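PDB 4ZOC: Lin1840 protein from Listeria innocua serovar 6a, which probably hydrolyses terminal, non-reducing beta-D-glucosyl residues, releasing beta-D-glucose, in the breakdown of beta-1,2-glucans. Local coordinates for residues Gly407-Tyr412 with Gly471-Ser476. The protein carries 2 engineered substitutions. Residues are numbered along the deposited sequence; the frame is centred on the assembly and turned at random.
Sequences GGWNVY and GGEAGS. With BGC (beta-D-glucopyranose), chain G.
The side chains of Trp-409 and Glu-473 cross at a slant on the way to the sugar site, the indole edge turned to the carboxylate. Their planes are only 18° apart, and OE1 of Glu-473 lies near the ring plane, 3.6 Å from CZ2 of Trp-409. The glutamate chain is fully stretched, CG anti to the backbone N (chi1 180°) and chi2 -178°, which carries the carboxylate away from its beta turn, Gly-472 to Gly-475, and up to the glucose. There it grips two hydroxyls at once: BGC O6 donates to OE1 of Glu-473 at 2.5 Å, and BGC O4 to OE2 of Glu-473 at 2.7 Å. O6 also sits 3.5 Å from CH2 of Trp-409, approaching the ring obliquely. Further back, the pyrrole side of the indole passes Gly-472, whose CA is 4.4 Å from CD1 of Trp-409. Tyr-205 hydrogen-bonds OE2 as well, and Arg-572 of the second subunit bonds the sugar, so the pocket draws on both subunits. Two loops of the family 3 C-terminal domain, following strands 393-397 and 459-465, thus meet at one glucosyl unit. The bonds to O4 and O6 hold the sugar's C4–C6 side against the carboxylate and probably help to recognise it, while the indole contributes van der Waals contact.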
loop_
_atom_site.group_PDB
_atom_site.type_symbol
_atom_site.label_atom_id
_atom_site.label_comp_id
_atom_site.label_asym_id
_atom_site.label_seq_id
_atom_site.Cartn_x
_atom_site.Cartn_y
_atom_site.Cartn_z
ATOM N N GLY A 407 5.847 -13.568 24.319
ATOM C CA GLY A 407 5.735 -13.225 22.899
ATOM C C GLY A 407 5.183 -14.279 22.043
ATOM O O GLY A 407 5.174 -15.427 22.393
ATOM N N GLY A 408 4.788 -13.889 20.862
ATOM C CA GLY A 408 4.476 -14.823 19.807
ATOM C C GLY A 408 5.722 -15.537 19.280
ATOM O O GLY A 408 6.881 -15.174 19.587
ATOM N N TRP A 409 5.495 -16.573 18.498
ATOM C CA TRP A 409 6.567 -17.406 18.002
ATOM C C TRP A 409 7.456 -17.892 19.161
ATOM O O TRP A 409 8.685 -17.878 19.147
ATOM C CB TRP A 409 7.312 -16.713 16.872
ATOM C CG TRP A 409 6.639 -16.918 15.577
ATOM C CD1 TRP A 409 6.010 -15.947 14.811
ATOM C CD2 TRP A 409 6.455 -18.153 14.882
ATOM N NE1 TRP A 409 5.442 -16.514 13.717
ATOM C CE2 TRP A 409 5.695 -17.871 13.720
ATOM C CE3 TRP A 409 6.861 -19.473 15.120
ATOM C CZ2 TRP A 409 5.368 -18.868 12.779
ATOM C CZ3 TRP A 409 6.536 -20.479 14.161
ATOM C CH2 TRP A 409 5.802 -20.190 13.044
ATOM N N ASN A 410 6.763 -18.391 20.147
ATOM C CA ASN A 410 7.384 -19.038 21.294
ATOM C C ASN A 410 6.854 -20.479 21.400
ATOM O O ASN A 410 5.861 -20.741 22.040
ATOM C CB ASN A 410 7.078 -18.248 22.562
ATOM C CG ASN A 410 7.406 -19.028 23.775
ATOM O OD1 ASN A 410 8.429 -19.694 23.814
ATOM N ND2 ASN A 410 6.524 -19.007 24.746
ATOM N N VAL A 411 7.484 -21.395 20.696
ATOM C CA VAL A 411 7.014 -22.771 20.511
ATOM C C VAL A 411 7.359 -23.643 21.705
ATOM O O VAL A 411 6.607 -24.574 22.016
ATOM C CB VAL A 411 7.521 -23.362 19.160
ATOM C CG1 VAL A 411 7.151 -24.814 18.945
ATOM C CG2 VAL A 411 6.957 -22.549 17.989
ATOM N N TYR A 412 8.453 -23.319 22.400
ATOM C CA TYR A 412 9.021 -24.208 23.398
ATOM C C TYR A 412 9.114 -23.640 24.804
ATOM O O TYR A 412 9.224 -24.399 25.742
ATOM C CB TYR A 412 10.401 -24.667 22.933
ATOM C CG TYR A 412 10.340 -25.485 21.664
ATOM C CD1 TYR A 412 10.062 -26.856 21.704
ATOM C CD2 TYR A 412 10.590 -24.890 20.414
ATOM C CE1 TYR A 412 10.029 -27.599 20.514
ATOM C CE2 TYR A 412 10.525 -25.621 19.196
ATOM C CZ TYR A 412 10.254 -26.991 19.273
ATOM O OH TYR A 412 10.179 -27.806 18.170
ATOM N N GLY A 471 -1.039 -11.087 17.288
ATOM C CA GLY A 471 0.026 -10.944 16.322
ATOM C C GLY A 471 0.592 -12.309 15.993
ATOM O O GLY A 471 -0.027 -13.346 16.246
ATOM N N GLY A 472 1.766 -12.293 15.417
ATOM C CA GLY A 472 2.346 -13.497 14.857
ATOM C C GLY A 472 1.680 -13.890 13.547
ATOM O O GLY A 472 0.996 -13.098 12.903
ATOM N N GLU A 473 1.952 -15.111 13.079
ATOM C CA GLU A 473 1.360 -15.526 11.843
ATOM C C GLU A 473 -0.215 -15.539 11.867
ATOM O O GLU A 473 -0.827 -16.084 12.783
ATOM C CB GLU A 473 1.894 -16.879 11.412
ATOM C CG GLU A 473 1.300 -17.401 10.081
ATOM C CD GLU A 473 1.814 -18.802 9.696
ATOM O OE1 GLU A 473 2.755 -19.315 10.409
ATOM O OE2 GLU A 473 1.287 -19.404 8.715
ATOM N N ALA A 474 -0.836 -14.925 10.845
ATOM C CA ALA A 474 -2.301 -14.899 10.714
ATOM C C ALA A 474 -2.960 -14.177 11.886
ATOM O O ALA A 474 -4.105 -14.488 12.293
ATOM C CB ALA A 474 -2.881 -16.298 10.491
ATOM N N GLY A 475 -2.245 -13.189 12.381
ATOM C CA GLY A 475 -2.709 -12.237 13.390
ATOM C C GLY A 475 -2.714 -10.808 12.833
ATOM O O GLY A 475 -2.016 -9.941 13.323
ATOM N N SER A 476 -3.448 -10.582 11.757
ATOM C CA SER A 476 -3.530 -9.274 11.146
ATOM C C SER A 476 -4.629 -8.475 11.824
ATOM O O SER A 476 -5.798 -8.992 11.940
ATOM C CB SER A 476 -3.891 -9.433 9.651
ATOM O OG SER A 476 -2.785 -9.931 8.885
HETATM C C2 BGC G . -0.234 -24.713 10.557
HETATM C C3 BGC G . 0.192 -23.905 9.284
HETATM C C4 BGC G . 1.261 -22.794 9.597
HETATM C C5 BGC G . 2.388 -23.488 10.395
HETATM C C6 BGC G . 3.436 -22.470 10.714
HETATM C C1 BGC G . 0.997 -25.296 11.151
HETATM O O1 BGC G . 0.666 -26.131 12.287
HETATM O O2 BGC G . -1.153 -25.754 10.238
HETATM O O3 BGC G . -0.983 -23.342 8.662
HETATM O O4 BGC G . 1.731 -22.074 8.395
HETATM O O5 BGC G . 1.865 -24.241 11.538
HETATM O O6 BGC G . 2.859 -21.531 11.616
#